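Ricin B-related lectin (Polyporus squamosus, PDB 5MUA) binds beta-D-galactose through a ricin-type beta-trefoil lectin domain and carries a calcium-binding, papain-like protease domain that takes the inhibitor E-64. Local coordinates at residues 13-18 and 138-143; 19-24 and 33-38; 78-83 and 132-137; 47-52 and 60-65. One frame throughout, in Å; residues are numbered along the deposited sequence. Where two conformers were deposited one is given.

Interaction 1. Residues 13-18 and 138-143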
loop_
_atom_site.group_PDB
_atom_site.type_symbol
_atom_site.label_atom_id
_atom_site.label_comp_id
_atom_site.label_asym_id
_atom_site.label_seq_id
_atom_site.Cartn_x
_atom_site.Cartn_y
_atom_site.Cartn_z
ATOM N N SER B 13 -9.747 35.542 4.557
ATOM C CA SER B 13 -10.306 36.953 4.526
ATOM C C SER B 13 -9.264 37.919 4.019
ATOM O O SER B 13 -8.154 37.889 4.479
ATOM C CB SER B 13 -10.714 37.397 5.915
ATOM O OG SER B 13 -11.221 38.730 5.892
ATOM N N ALA B 14 -9.613 38.814 3.076
ATOM C CA ALA B 14 -8.686 39.900 2.738
ATOM C C ALA B 14 -8.941 41.090 3.643
ATOM O O ALA B 14 -8.236 42.072 3.494
ATOM C CB ALA B 14 -8.803 40.297 1.279
ATOM N N TYR B 15 -9.950 41.021 4.515
ATOM C CA TYR B 15 -10.322 42.120 5.398
ATOM C C TYR B 15 -9.485 42.189 6.642
ATOM O O TYR B 15 -9.127 43.252 7.089
ATOM C CB TYR B 15 -11.774 41.975 5.757
ATOM C CG TYR B 15 -12.346 42.996 6.706
ATOM C CD1 TYR B 15 -12.538 44.312 6.312
ATOM C CD2 TYR B 15 -12.777 42.628 7.966
ATOM C CE1 TYR B 15 -13.121 45.218 7.162
ATOM C CE2 TYR B 15 -13.365 43.547 8.840
ATOM C CZ TYR B 15 -13.548 44.850 8.393
ATOM O OH TYR B 15 -14.097 45.783 9.227
ATOM N N VAL B 16 -9.157 41.038 7.226
ATOM C CA VAL B 16 -8.247 40.971 8.380
ATOM C C VAL B 16 -7.217 39.877 8.149
ATOM O O VAL B 16 -7.513 38.898 7.498
ATOM C CB VAL B 16 -8.976 40.731 9.700
ATOM C CG1 VAL B 16 -9.833 41.950 10.033
ATOM C CG2 VAL B 16 -9.810 39.468 9.651
ATOM N N ALA B 17 -6.038 40.041 8.721
ATOM C CA ALA B 17 -4.960 39.109 8.492
ATOM C C ALA B 17 -5.110 37.796 9.270
ATOM O O ALA B 17 -5.821 37.687 10.282
ATOM C CB ALA B 17 -3.619 39.750 8.874
ATOM N N ASN B 18 -4.375 36.806 8.781
ATOM C CA ASN B 18 -4.248 35.545 9.480
ATOM C C ASN B 18 -5.549 34.784 9.740
ATOM O O ASN B 18 -5.639 34.006 10.670
ATOM C CB ASN B 18 -3.517 35.771 10.780
ATOM C CG ASN B 18 -2.149 36.321 10.567
ATOM O OD1 ASN B 18 -1.847 37.454 10.940
ATOM N ND2 ASN B 18 -1.311 35.536 9.906
ATOM N N ASN B 138 -18.240 50.019 1.443
ATOM C CA ASN B 138 -17.434 50.841 2.380
ATOM C C ASN B 138 -16.447 50.055 3.249
ATOM O O ASN B 138 -15.718 50.606 4.080
ATOM C CB ASN B 138 -18.347 51.748 3.183
ATOM C CG ASN B 138 -19.171 51.008 4.228
ATOM O OD1 ASN B 138 -19.249 49.766 4.246
ATOM N ND2 ASN B 138 -19.825 51.766 5.070
ATOM N N ASN B 139 -16.340 48.737 3.005
ATOM C CA ASN B 139 -15.245 47.976 3.549
ATOM C C ASN B 139 -14.968 46.740 2.695
ATOM O O ASN B 139 -15.699 46.488 1.720
ATOM C CB ASN B 139 -15.475 47.675 5.048
ATOM C CG ASN B 139 -16.594 46.638 5.306
ATOM O OD1 ASN B 139 -16.698 45.629 4.623
ATOM N ND2 ASN B 139 -17.375 46.877 6.331
ATOM N N THR B 140 -13.935 45.984 3.078
ATOM C CA THR B 140 -13.503 44.847 2.301
ATOM C C THR B 140 -13.930 43.505 2.909
ATOM O O THR B 140 -13.335 42.495 2.579
ATOM C CB THR B 140 -12.011 44.873 2.011
ATOM O OG1 THR B 140 -11.303 44.876 3.222
ATOM C CG2 THR B 140 -11.646 46.041 1.173
ATOM N N SER B 141 -14.933 43.518 3.774
ATOM C CA SER B 141 -15.347 42.334 4.512
ATOM C C SER B 141 -15.886 41.222 3.613
ATOM O O SER B 141 -15.998 40.079 4.068
ATOM C CB SER B 141 -16.389 42.704 5.592
ATOM O OG SER B 141 -17.630 43.136 4.976
ATOM N N GLN B 142 -16.250 41.533 2.379
ATOM C CA GLN B 142 -16.699 40.529 1.439
ATOM C C GLN B 142 -15.619 40.050 0.470
ATOM O O GLN B 142 -15.918 39.335 -0.513
ATOM C CB GLN B 142 -17.914 41.019 0.658
ATOM C CG GLN B 142 -18.982 41.561 1.572
ATOM C CD GLN B 142 -20.241 42.007 0.894
ATOM O OE1 GLN B 142 -20.222 42.620 -0.163
ATOM N NE2 GLN B 142 -21.348 41.764 1.562
ATOM N N ASN B 143 -14.353 40.413 0.755
ATOM C CA ASN B 143 -13.287 40.084 -0.176
ATOM C C ASN B 143 -12.500 38.947 0.478
ATOM O O ASN B 143 -12.193 38.988 1.689
ATOM C CB ASN B 143 -12.364 41.261 -0.378
ATOM C CG ASN B 143 -13.029 42.397 -1.135
ATOM O OD1 ASN B 143 -14.127 42.245 -1.687
ATOM N ND2 ASN B 143 -12.346 43.534 -1.183
HETATM O O HOH W 1 -13.299 39.084 4.228
HETATM O O HOH W 2 -8.779 44.563 2.545
#
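Two loops of the ricin-type beta-trefoil meet here: residues 13-18 connect strand 7-13 to strand 19-23, and the loop of residues 138-143 leads into strand 144-152. At Asn139 the second loop folds into an Asx turn: with CG in the crowded position between N and carbonyl carbon (chi1 71°), OD1 takes both the backbone N and OG of Ser141. Asparagine suits the place because its short amide reaches two residues ahead, and its CB brushes CE1 of the Tyr15 ring obliquely. Thr140 opens a type I turn that ends at Asn143, and its OG1 comes to the ring edge in plane, 3.4 Å from Tyr15 CD1; a water joins that hydroxyl to Ala14 O. Ser141 CB makes a CH-pi contact over the ring face, 4.2 Å from the centroid of the Tyr15 ring, which arrives there because CG is anti to its own N (chi1 178°). In the first loop Ser13 OG forms an ST turn with Tyr15 N and binds a second water, which donates to Asn143 O. That same carbonyl receives the one direct hydrogen bond between 13-18 and 138-143, from Ala14 N to Asn143 O at 2.9 Å, nearly straight (168°) but from above the carbonyl plane.

Interaction 2. Residues 19-24 and 33-38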
loop_
_atom_site.group_PDB
_atom_site.type_symbol
_atom_site.label_atom_id
_atom_site.label_comp_id
_atom_site.label_asym_id
_atom_site.label_seq_id
_atom_site.Cartn_x
_atom_site.Cartn_y
_atom_site.Cartn_z
ATOM N N THR B 19 -6.531 35.003 8.872
ATOM C CA THR B 19 -7.876 34.529 9.129
ATOM C C THR B 19 -8.411 33.833 7.883
ATOM O O THR B 19 -8.402 34.401 6.792
ATOM C CB THR B 19 -8.788 35.755 9.480
ATOM O OG1 THR B 19 -8.229 36.401 10.630
ATOM C CG2 THR B 19 -10.164 35.362 9.844
ATOM N N ARG B 20 -8.834 32.599 8.062
ATOM C CA ARG B 20 -9.471 31.853 6.970
ATOM C C ARG B 20 -10.688 31.057 7.439
ATOM O O ARG B 20 -10.961 30.939 8.640
ATOM C CB ARG B 20 -8.435 31.019 6.242
ATOM C CG ARG B 20 -7.830 29.971 7.132
ATOM C CD ARG B 20 -6.562 29.475 6.481
ATOM N NE ARG B 20 -5.790 28.648 7.356
ATOM C CZ ARG B 20 -4.552 28.254 7.106
ATOM N NH1 ARG B 20 -3.918 28.648 6.040
ATOM N NH2 ARG B 20 -3.945 27.474 7.963
ATOM N N LEU B 21 -11.440 30.542 6.464
ATOM C CA LEU B 21 -12.672 29.909 6.739
ATOM C C LEU B 21 -12.461 28.462 7.132
ATOM O O LEU B 21 -11.625 27.763 6.571
ATOM C CB LEU B 21 -13.543 29.994 5.541
ATOM C CG LEU B 21 -14.012 31.423 5.203
ATOM C CD1 LEU B 21 -15.019 31.267 4.075
ATOM C CD2 LEU B 21 -14.674 32.133 6.399
ATOM N N ALA B 22 -13.254 28.017 8.072
ATOM C CA ALA B 22 -13.269 26.598 8.465
ATOM C C ALA B 22 -14.717 26.234 8.848
ATOM O O ALA B 22 -15.589 27.095 8.955
ATOM C CB ALA B 22 -12.298 26.361 9.627
ATOM N N LEU B 23 -14.989 24.944 9.013
ATOM C CA LEU B 23 -16.275 24.488 9.501
ATOM C C LEU B 23 -16.170 24.033 10.946
ATOM O O LEU B 23 -15.286 23.281 11.306
ATOM C CB LEU B 23 -16.822 23.406 8.611
ATOM C CG LEU B 23 -18.260 23.075 8.903
ATOM C CD1 LEU B 23 -19.206 24.155 8.344
ATOM C CD2 LEU B 23 -18.586 21.751 8.180
ATOM N N SER B 24 -17.074 24.533 11.771
ATOM C CA SER B 24 -17.229 24.142 13.138
ATOM C C SER B 24 -17.418 22.667 13.259
ATOM O O SER B 24 -18.066 22.073 12.400
ATOM C CB SER B 24 -18.444 24.804 13.800
ATOM O OG SER B 24 -18.460 24.445 15.187
ATOM N N PRO B 33 -23.635 23.030 11.812
ATOM C CA PRO B 33 -22.317 23.604 12.074
ATOM C C PRO B 33 -22.121 24.909 11.276
ATOM O O PRO B 33 -22.499 25.008 10.099
ATOM C CB PRO B 33 -21.313 22.547 11.571
ATOM C CG PRO B 33 -22.082 21.767 10.554
ATOM C CD PRO B 33 -23.546 21.811 10.974
ATOM N N ASP B 34 -21.618 25.907 11.962
ATOM C CA ASP B 34 -21.349 27.198 11.319
ATOM C C ASP B 34 -20.069 27.141 10.522
ATOM O O ASP B 34 -19.062 26.537 10.932
ATOM C CB ASP B 34 -21.226 28.301 12.351
ATOM C CG ASP B 34 -22.506 28.472 13.182
ATOM O OD1 ASP B 34 -23.589 28.512 12.586
ATOM O OD2 ASP B 34 -22.412 28.501 14.407
ATOM N N VAL B 35 -20.042 27.856 9.403
ATOM C CA VAL B 35 -18.784 28.235 8.811
ATOM C C VAL B 35 -18.240 29.302 9.742
ATOM O O VAL B 35 -18.966 30.269 10.091
ATOM C CB VAL B 35 -18.926 28.769 7.351
ATOM C CG1 VAL B 35 -17.621 29.337 6.835
ATOM C CG2 VAL B 35 -19.373 27.664 6.421
ATOM N N ILE B 36 -16.969 29.205 10.118
ATOM C CA ILE B 36 -16.358 30.049 11.153
ATOM C C ILE B 36 -15.005 30.555 10.650
ATOM O O ILE B 36 -14.443 30.079 9.628
ATOM C CB ILE B 36 -16.181 29.339 12.521
ATOM C CG1 ILE B 36 -15.246 28.062 12.392
ATOM C CG2 ILE B 36 -17.535 28.886 13.088
ATOM C CD1 ILE B 36 -14.819 27.380 13.712
ATOM N N ILE B 37 -14.513 31.586 11.319
ATOM C CA ILE B 37 -13.161 32.058 11.105
ATOM C C ILE B 37 -12.199 31.152 11.879
ATOM O O ILE B 37 -12.553 30.631 12.925
ATOM C CB ILE B 37 -12.957 33.537 11.563
ATOM C CG1 ILE B 37 -13.182 33.715 13.093
ATOM C CG2 ILE B 37 -13.818 34.436 10.701
ATOM C CD1 ILE B 37 -13.011 35.161 13.651
ATOM N N SER B 38 -10.977 31.080 11.372
ATOM C CA SER B 38 -9.940 30.171 11.829
ATOM C C SER B 38 -8.622 30.876 11.675
ATOM O O SER B 38 -8.333 31.487 10.630
ATOM C CB SER B 38 -9.954 28.964 10.850
ATOM O OG SER B 38 -9.037 28.040 11.225
HETATM O O HOH W 3 -6.852 27.447 9.895
HETATM O O HOH W 4 -21.268 25.310 14.871
#
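Strands 19-23 and 35-38 run antiparallel; the axes of these short segments approach to 4.4 Å, with 144° between their directions, a marked twist. Ala22 and Ile36 form a hydrogen-bonded pair with both bonds at 2.8 Å, Ala22 N to Ile36 O and Ile36 N to Ala22 O. Arg20 N gives Ser38 O a nearly straight bond, whereas the return bond from Ser38 N is bent and weak. Beyond the strand end Ser24 N reaches Asp34 O at 2.9 Å, almost along the C=O axis. On the face of Arg20, Ala22, Ile36 and Ser38, the small methyl of Ala22 admits Ser38 CB at 3.7 Å. The Arg20 chain runs extended from CG to NE, and a water in the guanidinium plane joins NE to Ser38 OG; NH2 goes on to Val42 O. On the face of Leu23 and Val35, Leu23 CD1 comes to 4.0 Å from Val35 CG2, while its CG comes against Pro33 CB, the two side chains crossing obliquely. Thr19 CG2 lies alongside Ile37 CB, two beta-branched residues suited to extended backbone. This is a twisted two-stranded antiparallel hairpin of the ricin-type beta-trefoil, packed through Leu21 and Val35 on strand 129-133, with the Val35 side chain about 7 Å from that of Asp72 of the galactose site.

Interaction 3. Residues 78-83 and 132-137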
loop_
_atom_site.group_PDB
_atom_site.type_symbol
_atom_site.label_atom_id
_atom_site.label_comp_id
_atom_site.label_asym_id
_atom_site.label_seq_id
_atom_site.Cartn_x
_atom_site.Cartn_y
_atom_site.Cartn_z
ATOM N N ALA B 78 -32.043 35.898 1.918
ATOM C CA ALA B 78 -31.289 37.008 1.350
ATOM C C ALA B 78 -31.034 38.080 2.404
ATOM O O ALA B 78 -30.266 39.024 2.186
ATOM C CB ALA B 78 -32.083 37.619 0.174
ATOM N N THR B 79 -31.684 37.938 3.534
ATOM C CA THR B 79 -31.584 38.934 4.581
ATOM C C THR B 79 -30.167 39.092 5.070
ATOM O O THR B 79 -29.404 38.123 5.182
ATOM C CB THR B 79 -32.608 38.715 5.713
ATOM O OG1 THR B 79 -32.810 39.897 6.495
ATOM C CG2 THR B 79 -32.274 37.570 6.581
ATOM N N ASP B 80 -29.797 40.347 5.343
ATOM C CA ASP B 80 -28.461 40.593 5.871
ATOM C C ASP B 80 -28.260 39.880 7.201
ATOM O O ASP B 80 -29.117 39.912 8.100
ATOM C CB ASP B 80 -28.251 42.092 6.051
ATOM C CG ASP B 80 -28.141 42.804 4.768
ATOM O OD1 ASP B 80 -27.822 42.247 3.721
ATOM O OD2 ASP B 80 -28.413 44.045 4.800
ATOM N N GLY B 81 -27.085 39.246 7.336
ATOM C CA GLY B 81 -26.668 38.596 8.571
ATOM C C GLY B 81 -27.133 37.159 8.711
ATOM O O GLY B 81 -26.984 36.598 9.801
ATOM N N THR B 82 -27.704 36.608 7.640
ATOM C CA THR B 82 -28.068 35.209 7.580
ATOM C C THR B 82 -26.839 34.301 7.712
ATOM O O THR B 82 -25.838 34.539 7.065
ATOM C CB THR B 82 -28.708 34.914 6.221
ATOM O OG1 THR B 82 -29.910 35.710 6.095
ATOM C CG2 THR B 82 -29.062 33.446 6.075
ATOM N N ALA B 83 -26.958 33.273 8.542
ATOM C CA ALA B 83 -25.815 32.394 8.862
ATOM C C ALA B 83 -25.401 31.657 7.608
ATOM O O ALA B 83 -26.263 31.203 6.818
ATOM C CB ALA B 83 -26.202 31.359 9.917
ATOM N N GLY B 132 -24.261 35.853 5.235
ATOM C CA GLY B 132 -24.627 36.465 3.960
ATOM C C GLY B 132 -25.058 37.912 4.217
ATOM O O GLY B 132 -25.732 38.203 5.241
ATOM N N TRP B 133 -24.697 38.771 3.277
ATOM C CA TRP B 133 -24.968 40.205 3.379
ATOM C C TRP B 133 -25.047 40.781 1.953
ATOM O O TRP B 133 -24.327 40.382 1.032
ATOM C CB TRP B 133 -23.844 40.897 4.159
ATOM C CG TRP B 133 -24.317 42.234 4.840
ATOM C CD1 TRP B 133 -24.476 43.475 4.224
ATOM C CD2 TRP B 133 -24.705 42.407 6.179
ATOM N NE1 TRP B 133 -24.944 44.381 5.126
ATOM C CE2 TRP B 133 -25.045 43.790 6.346
ATOM C CE3 TRP B 133 -24.738 41.561 7.307
ATOM C CZ2 TRP B 133 -25.445 44.301 7.553
ATOM C CZ3 TRP B 133 -25.138 42.055 8.494
ATOM C CH2 TRP B 133 -25.510 43.425 8.631
ATOM N N GLN B 134 -25.918 41.771 1.785
ATOM C CA GLN B 134 -25.943 42.497 0.514
ATOM C C GLN B 134 -24.573 43.125 0.194
ATOM O O GLN B 134 -23.688 43.257 1.031
ATOM C CB GLN B 134 -27.047 43.574 0.543
ATOM C CG GLN B 134 -26.775 44.670 1.534
ATOM C CD GLN B 134 -27.888 45.746 1.534
ATOM O OE1 GLN B 134 -27.983 46.548 0.624
ATOM N NE2 GLN B 134 -28.709 45.719 2.541
ATOM N N ASN B 135 -24.408 43.516 -1.039
ATOM C CA ASN B 135 -23.172 44.182 -1.446
ATOM C C ASN B 135 -22.757 45.318 -0.518
ATOM O O ASN B 135 -23.572 46.181 -0.163
ATOM C CB ASN B 135 -23.265 44.671 -2.900
ATOM C CG ASN B 135 -21.915 45.165 -3.447
ATOM O OD1 ASN B 135 -20.869 44.603 -3.170
ATOM N ND2 ASN B 135 -21.953 46.233 -4.207
ATOM N N ILE B 136 -21.513 45.270 -0.091
ATOM C CA ILE B 136 -20.888 46.268 0.765
ATOM C C ILE B 136 -19.815 46.968 -0.016
ATOM O O ILE B 136 -18.952 46.312 -0.567
ATOM C CB ILE B 136 -20.296 45.635 2.008
ATOM C CG1 ILE B 136 -21.432 45.156 2.932
ATOM C CG2 ILE B 136 -19.383 46.653 2.790
ATOM C CD1 ILE B 136 -20.985 44.369 4.165
ATOM N N THR B 137 -19.837 48.299 -0.013
ATOM C CA THR B 137 -18.845 49.108 -0.760
ATOM C C THR B 137 -17.916 49.909 0.159
ATOM O O THR B 137 -16.917 50.430 -0.315
ATOM C CB THR B 137 -19.513 50.063 -1.759
ATOM O OG1 THR B 137 -20.473 50.851 -1.060
ATOM C CG2 THR B 137 -20.260 49.253 -2.884
#
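The indole of Trp133 carries the Asp80 side chain on one face, with carboxylate and ring planes only 3° apart. Asp80 CB sits over the six-membered ring of Trp133, 3.5 Å from its centroid and 10° off the normal, a CH-pi contact; CG and the two oxygens then extend across the five-membered ring, Asp80 OD2 lying 3.5 Å from Trp133 NE1. Gly81 N approaches obliquely at 3.3 Å from Trp133 CE3. Gly81, with positive phi, occupies the third position of a type II turn from Thr79 to Thr82, a conformation that glycine adopts easily. Gly81 and Thr82 both face Gly132 in a G1 beta bulge: Gly81 N gives Gly132 O a bond of 2.7 Å, the Thr82 N bond to the same oxygen is weak, and Gly132 N returns 2.7 Å to Thr82 O. Thr82 OG1 donates to Thr79 O, bracing the turn. Asp80 CG lies beside its own N (chi1 -70°), which turns the carboxylate toward Gln134. Gln134 N donates a hydrogen bond of 2.8 Å to Asp80 OD1 from above the carboxylate plane, and Gln134 NE2 one of 2.8 Å to the syn lone pair of Asp80 OD2. CG of Gln134, in the crowded position, turns the extended remainder of the chain toward Asp80, so both donors reach one carboxylate. They fix its rotation flat on the indole and would be expected to favour its ionised form.

Interaction 4. Residues 47-52 and 60-65; sequences NLWLIE and YTVRNA
Trp49 and Asn64 form a non-hydrogen-bonded antiparallel pair in the beta hairpin of strands 49-53 and 59-64. From Trp49 CB, 4.1 Å from Val62 CG1, the side chain leaves with CG anti to the carbonyl carbon (chi1 -61°), so the indole swings over the partner strand. Trp49 CE3 touches Val62 CG1 at 3.7 Å and also comes near Asn64 N and Arg63 C; CZ3 meets Asn64 CB. CD2, CE2, CZ2, CZ3 and CH2 lie under Asn64 ND2, which is 3.6 Å from Trp49 CZ2 and 3.5 Å from CH2 at the far rim. That nitrogen stands over the ring face, offset toward the rim, with ring and amide planes 76° apart. The indole NE1 bonds to Leu21 O. The polar atoms of Asn64 are held by Ala67 N and Asn46 O, which fixes the amide's rotation while ND2 stands over the indole. On the same face the beta-branched Ile51 and Val62 lie side by side in the buried strands; at the strand end Ile51 CG2 reaches Tyr60 CB at 3.6 Å.

Across the backbone Leu50 and Arg63 exchange both bonds, Leu50 N to Arg63 O at 2.7 Å, and Ala65 N closes the end onto Leu48 O. The other face is wetter. A water that accepts from Arg63 NH1 lies 2.8 Å from Glu52 OE1 and probably bridges the two charges, which are not themselves in contact; Arg63 NE turns to Gly68 O. The hairpin lies between strand 7-13, hydrogen-bonded to 49-53, and strand 97-100, paired with 59-64; strand 70-73 packs on Thr61, Val62 and Arg63.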
loop_
_atom_site.group_PDB
_atom_site.type_symbol
_atom_site.label_atom_id
_atom_site.label_comp_id
_atom_site.label_asym_id
_atom_site.label_seq_id
_atom_site.Cartn_x
_atom_site.Cartn_y
_atom_site.Cartn_z
ATOM N N ASN B 47 -10.307 23.350 7.575
ATOM C CA ASN B 47 -10.058 24.583 6.809
ATOM C C ASN B 47 -9.943 24.376 5.311
ATOM O O ASN B 47 -9.633 25.315 4.563
ATOM C CB ASN B 47 -8.891 25.374 7.379
ATOM C CG ASN B 47 -7.548 24.700 7.119
ATOM O OD1 ASN B 47 -7.482 23.720 6.313
ATOM N ND2 ASN B 47 -6.474 25.209 7.790
ATOM N N LEU B 48 -10.125 23.143 4.850
ATOM C CA LEU B 48 -9.914 22.836 3.448
ATOM C C LEU B 48 -11.218 22.823 2.711
ATOM O O LEU B 48 -12.132 22.123 3.104
ATOM C CB LEU B 48 -9.237 21.483 3.299
ATOM C CG LEU B 48 -7.857 21.423 3.979
ATOM C CD1 LEU B 48 -7.394 19.961 4.125
ATOM C CD2 LEU B 48 -6.816 22.252 3.195
ATOM N N TRP B 49 -11.261 23.528 1.577
ATOM C CA TRP B 49 -12.494 23.632 0.800
ATOM C C TRP B 49 -12.337 23.110 -0.612
ATOM O O TRP B 49 -11.458 23.564 -1.390
ATOM C CB TRP B 49 -12.983 25.081 0.759
ATOM C CG TRP B 49 -13.271 25.582 2.139
ATOM C CD1 TRP B 49 -12.399 26.264 2.949
ATOM C CD2 TRP B 49 -14.461 25.368 2.955
ATOM N NE1 TRP B 49 -12.978 26.525 4.137
ATOM C CE2 TRP B 49 -14.236 26.007 4.182
ATOM C CE3 TRP B 49 -15.701 24.762 2.733
ATOM C CZ2 TRP B 49 -15.198 26.031 5.223
ATOM C CZ3 TRP B 49 -16.679 24.784 3.756
ATOM C CH2 TRP B 49 -16.410 25.422 4.994
ATOM N N LEU B 50 -13.192 22.142 -0.949
ATOM C CA LEU B 50 -13.212 21.500 -2.249
ATOM C C LEU B 50 -14.299 22.174 -3.054
ATOM O O LEU B 50 -15.441 22.117 -2.704
ATOM C CB LEU B 50 -13.507 19.978 -2.134
ATOM C CG LEU B 50 -13.765 19.243 -3.463
ATOM C CD1 LEU B 50 -12.585 19.312 -4.460
ATOM C CD2 LEU B 50 -14.037 17.779 -3.229
ATOM N N ILE B 51 -13.869 22.849 -4.112
ATOM C CA ILE B 51 -14.693 23.764 -4.891
ATOM C C ILE B 51 -14.877 23.122 -6.234
ATOM O O ILE B 51 -13.887 22.859 -6.947
ATOM C CB ILE B 51 -14.024 25.137 -4.961
ATOM C CG1 ILE B 51 -13.941 25.687 -3.561
ATOM C CG2 ILE B 51 -14.893 26.064 -5.826
ATOM C CD1 ILE B 51 -13.391 27.106 -3.482
ATOM N N GLU B 52 -16.111 22.773 -6.540
ATOM C CA GLU B 52 -16.444 21.968 -7.708
ATOM C C GLU B 52 -17.435 22.681 -8.643
ATOM O O GLU B 52 -18.462 23.113 -8.222
ATOM C CB GLU B 52 -16.941 20.574 -7.350
ATOM C CG GLU B 52 -15.920 19.745 -6.590
ATOM C CD GLU B 52 -16.482 18.483 -5.955
ATOM O OE1 GLU B 52 -17.270 18.610 -5.003
ATOM O OE2 GLU B 52 -16.179 17.372 -6.456
ATOM N N TYR B 60 -20.154 27.285 -8.458
ATOM C CA TYR B 60 -19.460 26.179 -7.791
ATOM C C TYR B 60 -20.186 25.798 -6.533
ATOM O O TYR B 60 -20.815 26.661 -5.865
ATOM C CB TYR B 60 -18.044 26.608 -7.368
ATOM C CG TYR B 60 -17.177 27.041 -8.525
ATOM C CD1 TYR B 60 -16.411 26.114 -9.254
ATOM C CD2 TYR B 60 -17.088 28.396 -8.899
ATOM C CE1 TYR B 60 -15.613 26.527 -10.357
ATOM C CE2 TYR B 60 -16.328 28.810 -9.968
ATOM C CZ TYR B 60 -15.589 27.887 -10.697
ATOM O OH TYR B 60 -14.841 28.341 -11.749
ATOM N N THR B 61 -20.071 24.507 -6.159
ATOM C CA THR B 61 -20.306 24.134 -4.765
ATOM C C THR B 61 -18.970 24.316 -4.052
ATOM O O THR B 61 -17.911 24.221 -4.662
ATOM C CB THR B 61 -20.763 22.693 -4.630
ATOM O OG1 THR B 61 -19.945 21.803 -5.418
ATOM C CG2 THR B 61 -22.177 22.561 -5.047
ATOM N N VAL B 62 -19.049 24.561 -2.755
ATOM C CA VAL B 62 -17.917 24.776 -1.895
ATOM C C VAL B 62 -18.141 23.824 -0.738
ATOM O O VAL B 62 -18.991 24.018 0.132
ATOM C CB VAL B 62 -17.815 26.263 -1.421
ATOM C CG1 VAL B 62 -16.667 26.457 -0.444
ATOM C CG2 VAL B 62 -17.714 27.150 -2.614
ATOM N N ARG B 63 -17.406 22.741 -0.775
ATOM C CA ARG B 63 -17.573 21.606 0.157
ATOM C C ARG B 63 -16.446 21.506 1.137
ATOM O O ARG B 63 -15.288 21.629 0.748
ATOM C CB ARG B 63 -17.664 20.317 -0.684
ATOM C CG ARG B 63 -18.123 19.114 0.074
ATOM C CD ARG B 63 -18.127 17.841 -0.770
ATOM N NE ARG B 63 -18.856 16.849 -0.022
ATOM C CZ ARG B 63 -19.068 15.608 -0.431
ATOM N NH1 ARG B 63 -18.539 15.160 -1.571
ATOM N NH2 ARG B 63 -19.807 14.833 0.315
ATOM N N ASN B 64 -16.758 21.234 2.387
ATOM C CA ASN B 64 -15.729 21.065 3.409
ATOM C C ASN B 64 -15.096 19.676 3.192
ATOM O O ASN B 64 -15.791 18.684 3.211
ATOM C CB ASN B 64 -16.319 21.233 4.802
ATOM C CG ASN B 64 -15.264 21.354 5.848
ATOM O OD1 ASN B 64 -14.977 20.404 6.543
ATOM N ND2 ASN B 64 -14.672 22.543 5.978
ATOM N N ALA B 65 -13.813 19.606 2.861
ATOM C CA ALA B 65 -13.206 18.297 2.487
ATOM C C ALA B 65 -13.328 17.377 3.713
ATOM O O ALA B 65 -13.598 16.173 3.544
ATOM C CB ALA B 65 -11.745 18.442 2.071
HETATM O O HOH W 5 -17.796 21.039 -3.976
HETATM O O HOH W 6 -16.954 16.252 -3.561
#

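How the interactions relate
Interactions 2 and 4 are beta hairpins of the trefoil, interaction 4 the more buried, and both rest on ladders of backbone bonds with apolar packing; the two hairpins pack together, with Leu23 CB against Asn64 ND2. Interactions 1 and 3 join sequence-distant segments nearer the surface, and there a few polar bonds and one aromatic face do the work: waters and a tyrosine in 13-18/138-143, a carboxylate on an indole in 78-83/132-137. Those two share the Gln142 side chain, which bonds to Gln134 O and Ile136 N. Residues 13-18 run on into 19-24, and Ser13 N probably hydrogen-bonds to Thr19 O. Interactions 3 and 4 do not touch.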